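Local coordinates for particle-associated glycoside hydrolase (Acinetobacter phage Fri1, PDB 6C72), which probably depolymerises the capsular polysaccharide of its host Acinetobacter baumannii as a tailspike glycosidase, helping the phage to enter the cell, at residues Ala137-Ala141 and Ser187-Pro193; Val417-Ile423 and Val438-Ser443; Gln429-Glu434 and Leu450-Ile456. One frame throughout, in Å; residues are numbered along the deposited sequence.

Contact 1 (Ala137-Ala141 and Ser187-Pro193); sequences AKAMA and SQVYLVP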
ATOM      1  N   ALA A 137     -18.910  31.019 -16.375  1.00 33.91           N
ATOM      2  CA  ALA A 137     -19.156  30.153 -17.520  1.00 34.05           C
ATOM      3  C   ALA A 137     -19.175  28.700 -17.082  1.00 34.61           C
ATOM      4  O   ALA A 137     -18.126  28.145 -16.740  1.00 33.88           O
ATOM      5  CB  ALA A 137     -18.081  30.349 -18.589  1.00 32.99           C
ATOM      6  N   LYS A 138     -20.340  28.062 -17.113  1.00 32.72           N
ATOM      7  CA  LYS A 138     -20.414  26.664 -16.727  1.00 33.69           C
ATOM      8  C   LYS A 138     -20.110  25.806 -17.941  1.00 33.54           C
ATOM      9  O   LYS A 138     -20.401  26.187 -19.071  1.00 33.30           O
ATOM     10  CB  LYS A 138     -21.775  26.308 -16.121  1.00 35.47           C
ATOM     11  CG  LYS A 138     -22.945  26.385 -17.024  1.00 36.33           C
ATOM     12  CD  LYS A 138     -24.206  26.004 -16.257  1.00 38.10           C
ATOM     13  CE  LYS A 138     -25.401  25.875 -17.191  1.00 39.20           C
ATOM     14  NZ  LYS A 138     -26.568  25.235 -16.505  1.00 40.82           N
ATOM     15  N   ALA A 139     -19.456  24.684 -17.707  1.00 31.95           N
ATOM     16  CA  ALA A 139     -18.963  23.845 -18.784  1.00 31.83           C
ATOM     17  C   ALA A 139     -19.347  22.401 -18.531  1.00 33.49           C
ATOM     18  O   ALA A 139     -19.323  21.916 -17.393  1.00 34.25           O
ATOM     19  CB  ALA A 139     -17.444  23.954 -18.942  1.00 30.20           C
ATOM     20  N   MET A 140     -19.726  21.738 -19.604  1.00 36.11           N
ATOM     21  CA  MET A 140     -19.920  20.303 -19.607  1.00 37.29           C
ATOM     22  C   MET A 140     -18.613  19.688 -20.093  1.00 37.05           C
ATOM     23  O   MET A 140     -18.137  20.028 -21.183  1.00 36.32           O
ATOM     24  CB  MET A 140     -21.099  19.946 -20.510  1.00 38.00           C
ATOM     25  CG  MET A 140     -21.558  18.524 -20.472  1.00 38.94           C
ATOM     26  SD  MET A 140     -23.086  18.277 -21.433  1.00 39.82           S
ATOM     27  CE  MET A 140     -24.092  19.617 -20.794  1.00 40.10           C
ATOM     28  N   ALA A 141     -17.991  18.859 -19.251  1.00 31.34           N
ATOM     29  CA  ALA A 141     -16.756  18.193 -19.640  1.00 30.67           C
ATOM     30  C   ALA A 141     -17.008  17.231 -20.802  1.00 31.19           C
ATOM     31  O   ALA A 141     -18.097  16.658 -20.951  1.00 31.92           O
ATOM     32  CB  ALA A 141     -16.154  17.437 -18.451  1.00 30.51           C
ATOM     33  N   SER A 187     -26.427  25.709 -10.572  1.00 37.13           N
ATOM     34  CA  SER A 187     -26.270  24.267 -10.689  1.00 37.12           C
ATOM     35  C   SER A 187     -24.845  23.843 -10.350  1.00 36.43           C
ATOM     36  O   SER A 187     -24.554  23.533  -9.190  1.00 36.78           O
ATOM     37  CB  SER A 187     -26.684  23.800 -12.091  1.00 36.66           C
ATOM     38  OG  SER A 187     -26.049  24.567 -13.102  1.00 35.76           O
ATOM     39  N   GLN A 188     -23.955  23.809 -11.340  1.00 32.66           N
ATOM     40  CA  GLN A 188     -22.567  23.436 -11.100  1.00 31.85           C
ATOM     41  C   GLN A 188     -21.664  24.231 -12.028  1.00 30.94           C
ATOM     42  O   GLN A 188     -22.122  24.811 -13.016  1.00 30.83           O
ATOM     43  CB  GLN A 188     -22.332  21.928 -11.283  1.00 31.25           C
ATOM     44  CG  GLN A 188     -22.374  21.429 -12.715  1.00 30.29           C
ATOM     45  CD  GLN A 188     -23.792  21.374 -13.262  1.00 30.93           C
ATOM     46  OE1 GLN A 188     -24.706  20.888 -12.591  1.00 31.74           O
ATOM     47  NE2 GLN A 188     -23.978  21.842 -14.497  1.00 30.59           N
ATOM     48  N   VAL A 189     -20.370  24.268 -11.696  1.00 28.25           N
ATOM     49  CA  VAL A 189     -19.416  24.919 -12.585  1.00 28.55           C
ATOM     50  C   VAL A 189     -18.983  23.964 -13.688  1.00 28.21           C
ATOM     51  O   VAL A 189     -19.064  24.288 -14.881  1.00 28.84           O
ATOM     52  CB  VAL A 189     -18.190  25.436 -11.805  1.00 28.26           C
ATOM     53  CG1 VAL A 189     -17.225  26.149 -12.752  1.00 28.66           C
ATOM     54  CG2 VAL A 189     -18.595  26.355 -10.663  1.00 28.69           C
ATOM     55  N   TYR A 190     -18.559  22.759 -13.300  1.00 27.89           N
ATOM     56  CA  TYR A 190     -17.929  21.788 -14.193  1.00 27.74           C
ATOM     57  C   TYR A 190     -18.634  20.439 -14.030  1.00 27.37           C
ATOM     58  O   TYR A 190     -18.408  19.724 -13.050  1.00 26.64           O
ATOM     59  CB  TYR A 190     -16.442  21.672 -13.875  1.00 27.19           C
ATOM     60  CG  TYR A 190     -15.591  21.068 -14.970  1.00 27.45           C
ATOM     61  CD1 TYR A 190     -15.991  21.117 -16.308  1.00 28.24           C
ATOM     62  CD2 TYR A 190     -14.379  20.430 -14.659  1.00 27.74           C
ATOM     63  CE1 TYR A 190     -15.196  20.577 -17.310  1.00 29.01           C
ATOM     64  CE2 TYR A 190     -13.577  19.871 -15.652  1.00 29.24           C
ATOM     65  CZ  TYR A 190     -13.988  19.951 -16.972  1.00 29.89           C
ATOM     66  OH  TYR A 190     -13.192  19.406 -17.955  1.00 31.57           O
ATOM     67  N   LEU A 191     -19.483  20.083 -14.984  1.00 30.49           N
ATOM     68  CA  LEU A 191     -20.215  18.822 -14.960  1.00 30.79           C
ATOM     69  C   LEU A 191     -19.509  17.783 -15.825  1.00 31.69           C
ATOM     70  O   LEU A 191     -19.219  18.033 -16.998  1.00 32.28           O
ATOM     71  CB  LEU A 191     -21.652  19.023 -15.441  1.00 30.86           C
ATOM     72  CG  LEU A 191     -22.526  17.774 -15.597  1.00 31.34           C
ATOM     73  CD1 LEU A 191     -22.782  17.092 -14.261  1.00 31.21           C
ATOM     74  CD2 LEU A 191     -23.826  18.120 -16.315  1.00 31.49           C
ATOM     75  N   VAL A 192     -19.223  16.627 -15.247  1.00 27.29           N
ATOM     76  CA  VAL A 192     -18.629  15.552 -16.030  1.00 27.64           C
ATOM     77  C   VAL A 192     -19.698  14.492 -16.264  1.00 28.01           C
ATOM     78  O   VAL A 192     -19.905  13.631 -15.399  1.00 28.02           O
ATOM     79  CB  VAL A 192     -17.400  14.958 -15.339  1.00 28.01           C
ATOM     80  CG1 VAL A 192     -16.688  14.031 -16.287  1.00 29.58           C
ATOM     81  CG2 VAL A 192     -16.474  16.071 -14.833  1.00 27.43           C
ATOM     82  N   PRO A 193     -20.383  14.510 -17.411  1.00 31.65           N
ATOM     83  CA  PRO A 193     -21.499  13.583 -17.637  1.00 31.88           C
ATOM     84  C   PRO A 193     -21.037  12.139 -17.611  1.00 32.64           C
ATOM     85  O   PRO A 193     -19.848  11.836 -17.722  1.00 33.24           O
ATOM     86  CB  PRO A 193     -22.006  13.951 -19.041  1.00 32.19           C
ATOM     87  CG  PRO A 193     -21.490  15.285 -19.304  1.00 31.91           C
ATOM     88  CD  PRO A 193     -20.168  15.399 -18.559  1.00 31.85           C
TER
HETATM   89  O   HOH W   1     -21.686  22.724 -15.747  1.00 35.34           O
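The segments 137-141 and 187-193 run parallel, with A139 paired to Y190 and M140 to L191 at CA-CA distances of 5.1 and 4.9 Å. Three backbone hydrogen bonds join them: A139 N to V189 O (2.9 Å), L191 N to A139 O (3.0 Å) and A141 N to L191 O (2.7 Å). The later segment turns a corner at V189 and Y190, where one sheet face gives way to the next. A water bonds A139 O (3.0 Å) and Q188 NE2 (2.8 Å), and NE2 also bonds to E160 of the second subunit.

A139 and Y190 point to the same side of the sheet. Y190 CE1 lies 3.5 Å from A141 CB, and Y190 CD1 4.1 Å from A139 CB. M140 and L191 share the opposite face, where M140 CG meets P193 CG at 3.4 Å. K138 NZ comes beside S187 and forms salt bridges with D185 and with E160 of the second subunit.

This is the stacking of successive coils in a right-handed parallel beta-helix, the usual tailspike fold. Strand 220-224 continues the sheet beyond 188-192. W181 of strand 179-182 and M206 of strand 204-207 pack against Y190, while I163 of the second subunit packs on P193.

Contact 2 (Val417-Ile423 and Val438-Ser443); sequences VTGDFLI and VATQAS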
ATOM      1  N   VAL A 417     -16.973  -1.224  18.832  1.00 25.64           N
ATOM      2  CA  VAL A 417     -16.108  -2.009  17.963  1.00 25.39           C
ATOM      3  C   VAL A 417     -16.189  -3.464  18.405  1.00 26.31           C
ATOM      4  O   VAL A 417     -16.863  -3.804  19.380  1.00 27.10           O
ATOM      5  CB  VAL A 417     -14.641  -1.511  17.960  1.00 24.68           C
ATOM      6  CG1 VAL A 417     -14.565  -0.010  17.675  1.00 24.38           C
ATOM      7  CG2 VAL A 417     -13.902  -1.868  19.258  1.00 24.84           C
ATOM      8  N   THR A 418     -15.494  -4.329  17.683  1.00 28.44           N
ATOM      9  CA  THR A 418     -15.338  -5.715  18.107  1.00 28.85           C
ATOM     10  C   THR A 418     -13.856  -5.992  18.310  1.00 29.15           C
ATOM     11  O   THR A 418     -13.000  -5.123  18.101  1.00 29.05           O
ATOM     12  CB  THR A 418     -15.952  -6.687  17.096  1.00 29.45           C
ATOM     13  OG1 THR A 418     -15.021  -6.934  16.041  1.00 30.07           O
ATOM     14  CG2 THR A 418     -17.227  -6.122  16.509  1.00 29.28           C
ATOM     15  N   GLY A 419     -13.557  -7.217  18.733  1.00 28.15           N
ATOM     16  CA  GLY A 419     -12.183  -7.627  18.945  1.00 28.27           C
ATOM     17  C   GLY A 419     -11.349  -7.684  17.690  1.00 28.23           C
ATOM     18  O   GLY A 419     -10.118  -7.757  17.789  1.00 28.43           O
ATOM     19  N   ASP A 420     -11.982  -7.650  16.519  1.00 28.39           N
ATOM     20  CA  ASP A 420     -11.250  -7.616  15.265  1.00 29.11           C
ATOM     21  C   ASP A 420     -10.876  -6.194  14.856  1.00 28.78           C
ATOM     22  O   ASP A 420     -10.397  -5.990  13.742  1.00 29.33           O
ATOM     23  CB  ASP A 420     -12.057  -8.324  14.175  1.00 29.54           C
ATOM     24  CG  ASP A 420     -12.256  -9.796  14.483  1.00 30.29           C
ATOM     25  OD1 ASP A 420     -11.268 -10.461  14.884  1.00 30.76           O
ATOM     26  OD2 ASP A 420     -13.402 -10.295  14.368  1.00 30.88           O
ATOM     27  N   PHE A 421     -11.088  -5.221  15.738  1.00 29.00           N
ATOM     28  CA  PHE A 421     -10.576  -3.857  15.591  1.00 28.60           C
ATOM     29  C   PHE A 421      -9.294  -3.747  16.422  1.00 28.75           C
ATOM     30  O   PHE A 421      -9.341  -3.783  17.657  1.00 28.25           O
ATOM     31  CB  PHE A 421     -11.635  -2.848  16.044  1.00 27.58           C
ATOM     32  CG  PHE A 421     -11.294  -1.407  15.747  1.00 27.06           C
ATOM     33  CD1 PHE A 421     -11.353  -0.911  14.452  1.00 27.31           C
ATOM     34  CD2 PHE A 421     -10.949  -0.539  16.767  1.00 26.42           C
ATOM     35  CE1 PHE A 421     -11.051   0.425  14.178  1.00 26.77           C
ATOM     36  CE2 PHE A 421     -10.650   0.797  16.494  1.00 26.02           C
ATOM     37  CZ  PHE A 421     -10.702   1.277  15.192  1.00 26.08           C
ATOM     38  N   LEU A 422      -8.151  -3.635  15.747  1.00 25.01           N
ATOM     39  CA  LEU A 422      -6.845  -3.674  16.394  1.00 25.27           C
ATOM     40  C   LEU A 422      -6.309  -2.264  16.617  1.00 24.60           C
ATOM     41  O   LEU A 422      -6.207  -1.474  15.672  1.00 24.26           O
ATOM     42  CB  LEU A 422      -5.851  -4.488  15.563  1.00 26.12           C
ATOM     43  CG  LEU A 422      -4.411  -4.549  16.095  1.00 26.66           C
ATOM     44  CD1 LEU A 422      -4.377  -5.127  17.510  1.00 27.09           C
ATOM     45  CD2 LEU A 422      -3.534  -5.376  15.178  1.00 27.73           C
ATOM     46  N   ILE A 423      -5.937  -1.976  17.861  1.00 24.65           N
ATOM     47  CA  ILE A 423      -5.403  -0.685  18.283  1.00 24.28           C
ATOM     48  C   ILE A 423      -3.960  -0.918  18.726  1.00 25.00           C
ATOM     49  O   ILE A 423      -3.712  -1.536  19.772  1.00 25.63           O
ATOM     50  CB  ILE A 423      -6.251  -0.072  19.403  1.00 24.02           C
ATOM     51  CG1 ILE A 423      -7.677   0.169  18.887  1.00 23.50           C
ATOM     52  CG2 ILE A 423      -5.593   1.198  19.969  1.00 23.94           C
ATOM     53  CD1 ILE A 423      -8.615   0.725  19.909  1.00 23.48           C
ATOM     54  N   VAL A 438     -15.272   0.766  24.259  1.00 27.40           N
ATOM     55  CA  VAL A 438     -14.287   0.336  23.267  1.00 27.01           C
ATOM     56  C   VAL A 438     -13.087  -0.304  23.957  1.00 27.18           C
ATOM     57  O   VAL A 438     -12.490  -1.259  23.434  1.00 27.16           O
ATOM     58  CB  VAL A 438     -13.852   1.532  22.385  1.00 26.89           C
ATOM     59  CG1 VAL A 438     -12.624   1.187  21.529  1.00 26.67           C
ATOM     60  CG2 VAL A 438     -14.998   2.013  21.505  1.00 26.91           C
ATOM     61  N   ALA A 439     -12.731   0.183  25.147  1.00 26.88           N
ATOM     62  CA  ALA A 439     -11.582  -0.372  25.847  1.00 27.41           C
ATOM     63  C   ALA A 439     -11.791  -1.825  26.256  1.00 28.39           C
ATOM     64  O   ALA A 439     -10.804  -2.544  26.436  1.00 28.75           O
ATOM     65  CB  ALA A 439     -11.251   0.479  27.078  1.00 28.17           C
ATOM     66  N   THR A 440     -13.034  -2.289  26.371  1.00 35.30           N
ATOM     67  CA  THR A 440     -13.292  -3.687  26.696  1.00 35.53           C
ATOM     68  C   THR A 440     -13.587  -4.531  25.466  1.00 35.32           C
ATOM     69  O   THR A 440     -13.755  -5.743  25.591  1.00 35.61           O
ATOM     70  CB  THR A 440     -14.462  -3.822  27.695  1.00 35.80           C
ATOM     71  OG1 THR A 440     -15.707  -3.569  27.031  1.00 35.57           O
ATOM     72  CG2 THR A 440     -14.314  -2.855  28.860  1.00 36.16           C
ATOM     73  N   GLN A 441     -13.651  -3.923  24.287  1.00 30.43           N
ATOM     74  CA  GLN A 441     -14.024  -4.606  23.060  1.00 30.39           C
ATOM     75  C   GLN A 441     -12.857  -4.815  22.116  1.00 30.58           C
ATOM     76  O   GLN A 441     -12.704  -5.902  21.562  1.00 31.00           O
ATOM     77  CB  GLN A 441     -15.103  -3.815  22.323  1.00 30.09           C
ATOM     78  CG  GLN A 441     -16.411  -3.688  23.051  1.00 30.17           C
ATOM     79  CD  GLN A 441     -17.353  -2.772  22.303  1.00 30.06           C
ATOM     80  OE1 GLN A 441     -16.916  -1.840  21.618  1.00 29.86           O
ATOM     81  NE2 GLN A 441     -18.647  -3.032  22.417  1.00 30.31           N
ATOM     82  N   ALA A 442     -12.052  -3.781  21.891  1.00 26.50           N
ATOM     83  CA  ALA A 442     -11.028  -3.844  20.867  1.00 25.95           C
ATOM     84  C   ALA A 442      -9.851  -4.707  21.314  1.00 26.63           C
ATOM     85  O   ALA A 442      -9.649  -4.976  22.500  1.00 27.38           O
ATOM     86  CB  ALA A 442     -10.527  -2.440  20.522  1.00 24.98           C
ATOM     87  N   SER A 443      -9.063  -5.132  20.331  1.00 26.59           N
ATOM     88  CA  SER A 443      -7.765  -5.710  20.602  1.00 27.34           C
ATOM     89  C   SER A 443      -6.751  -4.583  20.710  1.00 27.29           C
ATOM     90  O   SER A 443      -6.729  -3.677  19.871  1.00 27.19           O
ATOM     91  CB  SER A 443      -7.359  -6.699  19.513  1.00 28.07           C
ATOM     92  OG  SER A 443      -8.088  -7.903  19.649  1.00 28.65           O
TER
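Two hydrogen bonds carry the parallel pairing of L422 with S443. S443 N donates to F421 O (3.0 Å), and I423 N donates to S443 O (2.7 Å). The S443 side chain adds a third link, because OG donates to G419 O (2.8 Å). The same OG is also hydrogen-bonded to the backbone N of R461. R461 NH1 bonds to A439 O and A442 O. Further back, V417 N is satisfied by the Q441 side chain, at 2.9 Å from OE1.

The corner between strands 416-418 and 422-429 meets some of its own needs. T418 to F421 form a type I beta turn, with F421 N bonded to T418 O. T418 OG1 accepts from D420 N (3.2 Å) in an ST turn, and it also bonds to T394 O. In the short helical turn, V438 O accepts from both Q441 N and A442 N.

A442 CB lies 3.6 Å from V417 CG2, 3.7 Å from I423 CD1 and, at the ring edge, 4.2 Å from F421 CD2. Side chains (Q441, S443) and the S443 backbone thus meet the corner's polar groups around an apolar centre at A442, joining the coils before and after helical turn 438-441 in a beta-alpha-beta unit.

Contact 3 (Gln429-Glu434 and Leu450-Ile456); sequences QDTTFE and LGTATVI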
ATOM      1  N   GLN A 429      -1.878  10.909  23.837  1.00 27.70           N
ATOM      2  CA  GLN A 429      -1.562  12.043  24.697  1.00 28.91           C
ATOM      3  C   GLN A 429      -2.820  12.434  25.450  1.00 29.02           C
ATOM      4  O   GLN A 429      -3.763  12.969  24.854  1.00 28.43           O
ATOM      5  CB  GLN A 429      -1.017  13.236  23.918  1.00 29.26           C
ATOM      6  CG  GLN A 429      -0.551  14.345  24.851  1.00 30.80           C
ATOM      7  CD  GLN A 429       0.185  15.461  24.143  1.00 31.48           C
ATOM      8  OE1 GLN A 429       1.394  15.632  24.313  1.00 32.58           O
ATOM      9  NE2 GLN A 429      -0.545  16.238  23.349  1.00 31.03           N
ATOM     10  N   ASP A 430      -2.830  12.156  26.757  1.00 34.52           N
ATOM     11  CA  ASP A 430      -3.925  12.451  27.675  1.00 34.57           C
ATOM     12  C   ASP A 430      -5.210  11.714  27.314  1.00 34.28           C
ATOM     13  O   ASP A 430      -6.270  12.042  27.855  1.00 34.35           O
ATOM     14  CB  ASP A 430      -4.231  13.959  27.767  1.00 34.86           C
ATOM     15  CG  ASP A 430      -3.092  14.782  28.362  1.00 35.09           C
ATOM     16  OD1 ASP A 430      -2.352  14.280  29.230  1.00 35.18           O
ATOM     17  OD2 ASP A 430      -2.972  15.972  27.996  1.00 35.22           O
ATOM     18  N   THR A 431      -5.150  10.729  26.419  1.00 31.72           N
ATOM     19  CA  THR A 431      -6.352  10.030  25.975  1.00 31.32           C
ATOM     20  C   THR A 431      -6.966   9.232  27.116  1.00 31.03           C
ATOM     21  O   THR A 431      -6.299   8.379  27.712  1.00 30.96           O
ATOM     22  CB  THR A 431      -6.030   9.092  24.815  1.00 31.00           C
ATOM     23  OG1 THR A 431      -5.224   9.778  23.852  1.00 31.36           O
ATOM     24  CG2 THR A 431      -7.321   8.607  24.155  1.00 30.46           C
ATOM     25  N   THR A 432      -8.231   9.499  27.425  1.00 35.61           N
ATOM     26  CA  THR A 432      -8.939   8.747  28.451  1.00 35.37           C
ATOM     27  C   THR A 432      -9.879   7.730  27.814  1.00 34.69           C
ATOM     28  O   THR A 432     -10.622   8.052  26.876  1.00 34.59           O
ATOM     29  CB  THR A 432      -9.726   9.671  29.379  1.00 35.88           C
ATOM     30  OG1 THR A 432     -10.536   8.874  30.255  1.00 35.70           O
ATOM     31  CG2 THR A 432     -10.622  10.616  28.577  1.00 36.16           C
ATOM     32  N   PHE A 433      -9.835   6.498  28.323  1.00 30.94           N
ATOM     33  CA  PHE A 433     -10.790   5.453  27.980  1.00 30.29           C
ATOM     34  C   PHE A 433     -11.757   5.193  29.134  1.00 30.48           C
ATOM     35  O   PHE A 433     -12.428   4.158  29.149  1.00 30.10           O
ATOM     36  CB  PHE A 433     -10.065   4.157  27.599  1.00 29.84           C
ATOM     37  CG  PHE A 433      -9.450   4.164  26.213  1.00 29.55           C
ATOM     38  CD1 PHE A 433     -10.173   3.709  25.105  1.00 28.86           C
ATOM     39  CD2 PHE A 433      -8.134   4.597  26.019  1.00 30.07           C
ATOM     40  CE1 PHE A 433      -9.602   3.701  23.833  1.00 28.63           C
ATOM     41  CE2 PHE A 433      -7.561   4.585  24.753  1.00 30.03           C
ATOM     42  CZ  PHE A 433      -8.300   4.144  23.652  1.00 29.27           C
ATOM     43  N   GLU A 434     -11.818   6.099  30.116  1.00 44.54           N
ATOM     44  CA  GLU A 434     -12.746   5.948  31.233  1.00 44.84           C
ATOM     45  C   GLU A 434     -14.188   5.905  30.735  1.00 44.68           C
ATOM     46  O   GLU A 434     -14.634   6.789  29.998  1.00 44.82           O
ATOM     47  CB  GLU A 434     -12.568   7.090  32.240  1.00 45.60           C
ATOM     48  CG  GLU A 434     -13.469   6.972  33.483  1.00 46.03           C
ATOM     49  CD  GLU A 434     -13.331   8.131  34.486  1.00 46.82           C
ATOM     50  OE1 GLU A 434     -12.690   9.156  34.152  1.00 47.02           O
ATOM     51  OE2 GLU A 434     -13.873   8.018  35.616  1.00 47.29           O
ATOM     52  N   LEU A 450       0.780   8.795  27.114  1.00 34.84           N
ATOM     53  CA  LEU A 450       1.468  10.020  27.495  1.00 34.97           C
ATOM     54  C   LEU A 450       0.556  10.899  28.334  1.00 34.93           C
ATOM     55  O   LEU A 450      -0.675  10.828  28.233  1.00 34.73           O
ATOM     56  CB  LEU A 450       1.934  10.798  26.268  1.00 34.91           C
ATOM     57  CG  LEU A 450       2.872  10.013  25.358  1.00 35.03           C
ATOM     58  CD1 LEU A 450       2.966  10.673  23.986  1.00 34.87           C
ATOM     59  CD2 LEU A 450       4.231   9.925  26.028  1.00 35.30           C
ATOM     60  N   GLY A 451       1.185  11.727  29.161  1.00 41.40           N
ATOM     61  CA  GLY A 451       0.428  12.616  30.017  1.00 41.41           C
ATOM     62  C   GLY A 451      -0.448  11.819  30.957  1.00 41.67           C
ATOM     63  O   GLY A 451      -0.012  10.847  31.587  1.00 41.27           O
ATOM     64  N   THR A 452      -1.715  12.216  31.037  1.00 32.51           N
ATOM     65  CA  THR A 452      -2.680  11.561  31.905  1.00 32.89           C
ATOM     66  C   THR A 452      -3.488  10.470  31.195  1.00 33.81           C
ATOM     67  O   THR A 452      -4.615  10.189  31.614  1.00 34.47           O
ATOM     68  CB  THR A 452      -3.622  12.600  32.499  1.00 33.26           C
ATOM     69  OG1 THR A 452      -4.343  13.236  31.435  1.00 34.22           O
ATOM     70  CG2 THR A 452      -2.815  13.651  33.252  1.00 32.31           C
ATOM     71  N   ALA A 453      -2.956   9.879  30.122  1.00 33.59           N
ATOM     72  CA  ALA A 453      -3.713   8.890  29.357  1.00 34.48           C
ATOM     73  C   ALA A 453      -3.997   7.631  30.176  1.00 34.42           C
ATOM     74  O   ALA A 453      -3.156   7.168  30.951  1.00 33.54           O
ATOM     75  CB  ALA A 453      -2.962   8.511  28.080  1.00 34.42           C
ATOM     76  N   THR A 454      -5.183   7.060  29.971  1.00 39.70           N
ATOM     77  CA  THR A 454      -5.570   5.798  30.597  1.00 39.75           C
ATOM     78  C   THR A 454      -4.762   4.663  29.987  1.00 39.46           C
ATOM     79  O   THR A 454      -4.911   4.353  28.800  1.00 40.05           O
ATOM     80  CB  THR A 454      -7.065   5.548  30.413  1.00 40.90           C
ATOM     81  OG1 THR A 454      -7.812   6.559  31.102  1.00 41.09           O
ATOM     82  CG2 THR A 454      -7.445   4.166  30.944  1.00 40.96           C
ATOM     83  N   VAL A 455      -3.902   4.044  30.791  1.00 30.92           N
ATOM     84  CA  VAL A 455      -3.049   2.970  30.293  1.00 30.65           C
ATOM     85  C   VAL A 455      -3.895   1.721  30.107  1.00 31.31           C
ATOM     86  O   VAL A 455      -4.538   1.243  31.047  1.00 31.36           O
ATOM     87  CB  VAL A 455      -1.867   2.713  31.241  1.00 29.69           C
ATOM     88  CG1 VAL A 455      -1.013   1.586  30.709  1.00 29.62           C
ATOM     89  CG2 VAL A 455      -1.023   3.973  31.393  1.00 29.11           C
ATOM     90  N   ILE A 456      -3.935   1.215  28.880  1.00 30.23           N
ATOM     91  CA  ILE A 456      -4.621  -0.027  28.551  1.00 30.85           C
ATOM     92  C   ILE A 456      -3.555  -1.093  28.338  1.00 30.33           C
ATOM     93  O   ILE A 456      -2.691  -0.952  27.460  1.00 30.14           O
ATOM     94  CB  ILE A 456      -5.515   0.122  27.308  1.00 31.93           C
ATOM     95  CG1 ILE A 456      -6.477   1.292  27.484  1.00 32.52           C
ATOM     96  CG2 ILE A 456      -6.326  -1.151  27.078  1.00 32.63           C
ATOM     97  CD1 ILE A 456      -7.500   1.042  28.569  1.00 32.82           C
TER
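D430 has the most telling side chain here. Its backbone is in the left-handed region (phi 62°, psi 13°), and its CA-to-CB bond points away overall. With chi1 in the m well, the carboxylate nevertheless turns back to the other loop. There OD1 accepts from T452 N (2.8 Å) and from T452 OG1 (3.1 Å). The p rotamer of T452 puts its hydroxyl beside its own amide, so both can reach the same oxygen. OD2 forms a salt bridge with K409.

L450 to A453 make a type II' turn, closed by A453 N to L450 O (3.1 Å). L450 O also accepts from D430 N (2.9 Å). G451 has positive phi, and a CB there would lie 2.1 Å from D430 OD1, a clash.

Q429 and L450 form the last parallel bridge between strands 422-429 and 448-450, late coils of the beta-helix. Both segments then leave as loops on the surface but stay joined, with T454 N donating to T431 O (2.8 Å).

The m rotamer of T454 sets its OG1 facing F433 N, from which it takes a weak hydrogen bond (3.4 Å). T432 is in the t rotamer, and its OG1 accepts from E434 N (3.1 Å) in an ST turn. The CA-to-CB bond of F433 points toward the other segment, and its ring atom CD2 lies 4.0 Å from I456 CG1. The F433 ring also stacks on F411.

In the fold
Along the chain, contact 1 closes before contacts 2 and 3 open. The segments of contacts 2 and 3 alternate. Contact 1 lies on an early part of the beta-helix, on the opposite side of the chain's centre from the other two. Its centre is about 45 Å from that of contact 2 and about 49 Å from that of contact 3. Contacts 1 and 2 lie on the long parallel sheet, and contact 3 begins where its strands 422-429 and 448-450 end. The centres of contacts 2 and 3 are about 16 Å apart. They share strand 422-429, which runs from contact 2 toward contact 3. They also touch, as A439 CB lies 3.9 Å from F433 CB. Parallel pairing of successive coils appears in each contact.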